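Local coordinates for ferric-siderophore receptor protein (Streptomyces coelicolor, PDB 2X4L) that probably binds ferric siderophores outside the cell membrane and delivers them for uptake, at residues A[94-106]-A[126-139]. Residues are numbered along the deposited sequence; the frame is centred on the assembly and turned at random.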
# COMPACT_ATOMS: atom_id res chain seq x y z
N LEU A 94 6.32 -14.59 -10.46
CA LEU A 94 7.67 -14.44 -10.93
C LEU A 94 8.63 -14.26 -9.77
O LEU A 94 9.86 -14.39 -9.95
CB LEU A 94 7.72 -13.22 -11.87
CG LEU A 94 6.88 -13.44 -13.13
CD1 LEU A 94 6.82 -12.07 -13.87
CD2 LEU A 94 7.47 -14.48 -14.08
N GLY A 95 8.10 -13.89 -8.61
CA GLY A 95 8.88 -13.65 -7.41
C GLY A 95 7.80 -13.50 -6.30
O GLY A 95 6.75 -12.91 -6.59
N ASN A 96 8.12 -13.98 -5.10
CA ASN A 96 7.10 -14.11 -4.03
C ASN A 96 7.47 -13.30 -2.80
O ASN A 96 7.07 -13.65 -1.65
CB ASN A 96 6.85 -15.60 -3.67
CG ASN A 96 5.42 -15.86 -3.26
OD1 ASN A 96 4.66 -14.95 -2.94
ND2 ASN A 96 5.06 -17.16 -3.22
N GLU A 97 8.26 -12.25 -3.03
CA GLU A 97 8.72 -11.31 -2.00
C GLU A 97 9.08 -10.04 -2.80
O GLU A 97 9.20 -10.09 -4.05
CB GLU A 97 9.89 -11.84 -1.13
CG GLU A 97 11.09 -12.10 -1.98
CD GLU A 97 12.25 -12.78 -1.24
OE1 GLU A 97 12.01 -13.30 -0.14
OE2 GLU A 97 13.41 -12.78 -1.77
N TRP A 98 9.27 -8.94 -2.06
CA TRP A 98 9.74 -7.72 -2.72
C TRP A 98 11.15 -7.93 -3.34
O TRP A 98 12.03 -8.67 -2.83
CB TRP A 98 9.80 -6.63 -1.69
CG TRP A 98 10.28 -5.30 -2.25
CD1 TRP A 98 9.48 -4.27 -2.66
CD2 TRP A 98 11.64 -4.83 -2.31
NE1 TRP A 98 10.30 -3.23 -3.08
CE2 TRP A 98 11.60 -3.55 -2.92
CE3 TRP A 98 12.90 -5.42 -2.04
CZ2 TRP A 98 12.79 -2.76 -3.08
CZ3 TRP A 98 14.10 -4.65 -2.31
CH2 TRP A 98 14.00 -3.38 -2.84
N GLY A 99 11.34 -7.32 -4.51
CA GLY A 99 12.65 -7.30 -5.15
C GLY A 99 13.10 -8.56 -5.81
O GLY A 99 14.29 -8.85 -5.93
N LYS A 100 12.14 -9.37 -6.24
CA LYS A 100 12.45 -10.65 -6.89
C LYS A 100 11.58 -10.83 -8.14
O LYS A 100 10.37 -10.63 -8.11
CB LYS A 100 12.06 -11.77 -5.91
CG LYS A 100 13.05 -11.93 -4.70
CD LYS A 100 14.17 -12.96 -5.07
CE LYS A 100 15.17 -13.35 -3.93
NZ LYS A 100 15.92 -12.12 -3.50
N LEU A 101 12.24 -11.15 -9.25
CA LEU A 101 11.50 -11.25 -10.54
C LEU A 101 12.32 -12.09 -11.50
O LEU A 101 13.42 -11.66 -11.92
CB LEU A 101 11.20 -9.84 -11.12
CG LEU A 101 10.16 -9.73 -12.25
CD1 LEU A 101 9.87 -8.25 -12.57
CD2 LEU A 101 10.65 -10.47 -13.55
N ASN A 102 11.95 -13.35 -11.75
CA ASN A 102 12.78 -14.19 -12.56
C ASN A 102 12.67 -13.79 -14.04
O ASN A 102 11.58 -13.77 -14.61
CB ASN A 102 12.35 -15.63 -12.40
CG ASN A 102 13.25 -16.58 -13.13
OD1 ASN A 102 13.15 -16.69 -14.35
ND2 ASN A 102 14.12 -17.28 -12.43
N VAL A 103 13.79 -13.37 -14.66
CA VAL A 103 13.68 -12.76 -16.03
C VAL A 103 13.35 -13.78 -17.07
O VAL A 103 12.58 -13.43 -18.00
CB VAL A 103 15.02 -12.05 -16.38
CG1 VAL A 103 14.98 -11.48 -17.79
CG2 VAL A 103 15.33 -10.95 -15.35
N GLU A 104 13.88 -15.01 -16.94
CA GLU A 104 13.58 -16.02 -17.95
C GLU A 104 12.09 -16.36 -17.92
O GLU A 104 11.47 -16.50 -18.97
CB GLU A 104 14.39 -17.30 -17.72
CG GLU A 104 15.93 -17.11 -17.92
CD GLU A 104 16.77 -18.39 -17.54
OE1 GLU A 104 16.23 -19.54 -17.42
OE2 GLU A 104 18.01 -18.26 -17.37
N LYS A 105 11.52 -16.51 -16.72
CA LYS A 105 10.11 -16.85 -16.64
C LYS A 105 9.29 -15.65 -17.07
O LYS A 105 8.18 -15.80 -17.67
CB LYS A 105 9.77 -17.22 -15.19
CG LYS A 105 8.41 -17.76 -15.06
CD LYS A 105 8.45 -19.18 -15.82
CE LYS A 105 7.39 -20.10 -15.26
NZ LYS A 105 7.18 -19.64 -13.88
N TYR A 106 9.75 -14.38 -16.80
CA TYR A 106 9.03 -13.22 -17.28
C TYR A 106 8.95 -13.25 -18.85
O TYR A 106 7.90 -13.00 -19.38
CB TYR A 106 9.80 -12.01 -16.80
CG TYR A 106 9.33 -10.66 -17.24
CD1 TYR A 106 7.99 -10.30 -17.16
CD2 TYR A 106 10.22 -9.72 -17.79
CE1 TYR A 106 7.57 -9.02 -17.56
CE2 TYR A 106 9.80 -8.46 -18.17
CZ TYR A 106 8.46 -8.10 -18.02
OH TYR A 106 7.95 -6.87 -18.41
N TRP A 126 9.05 0.00 -8.33
CA TRP A 126 9.01 -0.72 -7.04
C TRP A 126 9.00 -2.22 -7.25
O TRP A 126 8.23 -2.79 -8.07
CB TRP A 126 7.71 -0.33 -6.35
CG TRP A 126 7.54 -0.93 -4.95
CD1 TRP A 126 6.52 -1.73 -4.57
CD2 TRP A 126 8.32 -0.67 -3.76
NE1 TRP A 126 6.61 -1.99 -3.20
CE2 TRP A 126 7.67 -1.30 -2.70
CE3 TRP A 126 9.47 0.13 -3.48
CZ2 TRP A 126 8.14 -1.26 -1.39
CZ3 TRP A 126 9.96 0.19 -2.17
CH2 TRP A 126 9.27 -0.48 -1.14
N SER A 127 9.93 -2.87 -6.56
CA SER A 127 10.04 -4.32 -6.46
C SER A 127 10.72 -4.97 -7.67
O SER A 127 10.89 -6.21 -7.68
CB SER A 127 8.64 -4.98 -6.18
OG SER A 127 8.80 -6.27 -5.57
N VAL A 128 11.09 -4.21 -8.69
CA VAL A 128 11.81 -4.77 -9.84
C VAL A 128 13.24 -4.86 -9.33
O VAL A 128 13.81 -3.86 -8.87
CB VAL A 128 11.70 -3.87 -11.08
CG1 VAL A 128 12.56 -4.42 -12.20
CG2 VAL A 128 10.27 -3.86 -11.58
N PRO A 129 13.86 -6.06 -9.38
CA PRO A 129 15.19 -6.21 -8.79
C PRO A 129 16.17 -5.21 -9.37
O PRO A 129 16.28 -5.12 -10.60
CB PRO A 129 15.58 -7.62 -9.07
CG PRO A 129 14.40 -8.35 -9.54
CD PRO A 129 13.28 -7.33 -9.87
N GLU A 130 16.89 -4.52 -8.49
CA GLU A 130 17.86 -3.61 -8.97
C GLU A 130 18.91 -4.26 -9.83
O GLU A 130 19.29 -3.67 -10.81
CB GLU A 130 18.55 -2.98 -7.76
CG GLU A 130 19.45 -1.83 -8.19
CD GLU A 130 18.55 -0.62 -8.54
OE1 GLU A 130 17.31 -0.61 -8.17
OE2 GLU A 130 19.10 0.27 -9.21
N GLU A 131 19.30 -5.46 -9.48
CA GLU A 131 20.38 -6.10 -10.25
C GLU A 131 19.96 -6.59 -11.62
O GLU A 131 20.87 -6.91 -12.45
CB GLU A 131 20.95 -7.24 -9.47
CG GLU A 131 20.01 -8.39 -9.29
CD GLU A 131 19.07 -8.32 -8.07
OE1 GLU A 131 18.75 -7.18 -7.47
OE2 GLU A 131 18.67 -9.48 -7.72
N SER A 132 18.67 -6.55 -11.93
CA SER A 132 18.24 -7.07 -13.24
C SER A 132 17.25 -6.17 -13.95
O SER A 132 16.64 -6.56 -14.94
CB SER A 132 17.73 -8.53 -13.08
OG SER A 132 16.66 -8.55 -12.22
N LYS A 133 17.09 -4.95 -13.42
CA LYS A 133 16.05 -4.06 -13.97
C LYS A 133 16.27 -3.76 -15.44
O LYS A 133 15.32 -3.55 -16.17
CB LYS A 133 15.91 -2.76 -13.14
CG LYS A 133 17.20 -1.93 -13.13
CD LYS A 133 17.08 -0.75 -12.15
CE LYS A 133 18.29 0.18 -12.48
NZ LYS A 133 18.56 1.20 -11.44
N ASP A 134 17.52 -3.67 -15.88
CA ASP A 134 17.80 -3.43 -17.29
C ASP A 134 17.37 -4.59 -18.17
O ASP A 134 16.79 -4.38 -19.24
CB ASP A 134 19.30 -3.11 -17.46
CG ASP A 134 20.23 -4.31 -17.03
OD1 ASP A 134 20.02 -4.97 -15.98
OD2 ASP A 134 21.25 -4.57 -17.74
N LYS A 135 17.59 -5.80 -17.68
CA LYS A 135 17.14 -6.98 -18.44
C LYS A 135 15.64 -7.03 -18.54
O LYS A 135 15.09 -7.31 -19.61
CB LYS A 135 17.67 -8.27 -17.76
CG LYS A 135 19.15 -8.38 -17.61
CD LYS A 135 19.47 -9.63 -16.83
CE LYS A 135 21.02 -9.82 -16.81
NZ LYS A 135 21.35 -11.06 -16.06
N VAL A 136 14.99 -6.76 -17.42
CA VAL A 136 13.54 -6.70 -17.40
C VAL A 136 13.08 -5.64 -18.36
O VAL A 136 12.10 -5.88 -19.08
CB VAL A 136 13.08 -6.36 -15.99
CG1 VAL A 136 11.53 -6.03 -15.95
CG2 VAL A 136 13.42 -7.57 -15.13
N ALA A 137 13.69 -4.46 -18.36
CA ALA A 137 13.18 -3.39 -19.27
C ALA A 137 13.24 -3.65 -20.76
O ALA A 137 12.45 -3.08 -21.53
CB ALA A 137 13.99 -2.05 -19.00
N LYS A 138 14.13 -4.57 -21.16
CA LYS A 138 14.26 -4.91 -22.56
C LYS A 138 12.99 -5.57 -23.06
O LYS A 138 12.72 -5.44 -24.27
CB LYS A 138 15.44 -5.81 -22.88
CG LYS A 138 16.85 -5.29 -22.52
CD LYS A 138 17.08 -3.94 -23.11
CE LYS A 138 18.57 -3.66 -23.09
NZ LYS A 138 18.79 -2.31 -23.55
N LEU A 139 12.31 -6.33 -22.19
CA LEU A 139 11.25 -7.21 -22.66
C LEU A 139 9.87 -6.61 -22.77
O LEU A 139 9.03 -7.13 -23.51
CB LEU A 139 11.17 -8.41 -21.74
CG LEU A 139 12.37 -9.33 -21.94
CD1 LEU A 139 12.67 -10.16 -20.71
CD2 LEU A 139 12.12 -10.25 -23.19
O HOH W 1 9.16 -8.84 -6.48
O HOH W 2 16.60 -7.34 -5.37
O HOH W 3 16.19 -11.06 -11.50
O HOH W 4 9.72 -4.74 -18.61
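Trp98, on the type II turn from Glu97 to Lys100, meets Trp126 in a T-shaped (edge-to-face) pair within the solute-binding protein lobe built on a five-stranded parallel sheet. With CG anti to the backbone N (chi1 -180°), the Trp98 indole brings NE1 over the centre of the Trp126 face, 3.3 Å from Trp126 CE2, the planes turned by 61°. Trp126 NE1 is hydrogen-bonded to Glu299, which would help hold the ring that Trp98 meets. Ser127 CA lies over a face of the Trp98 five-membered ring in a CH-pi contact, 3.9 Å from its centroid. Ser127 is short enough for OG to accept a nearly straight bond from Gly99 N (2.9 Å, 166°), while water 1 links OG to Glu97 O and Lys100 N. Gly99, at positive phi, has no side chain to strike Trp98. Further along, the compact Pro129 ring packs tightly on Leu101, CD to CB 3.5 Å, and branched Val103 spreads CG2 onto Val136 CG2 and CG1 onto Leu139 CD1, joining helices 103-108 and 133-139. The flat Tyr106 ring sets CE2 against Val136 CG1, with Val136 O at its edge, in plane; water 4 accepts a hydrogen bond from Tyr106 OH (2.8 Å) and donates one to Val136 O (2.7 Å).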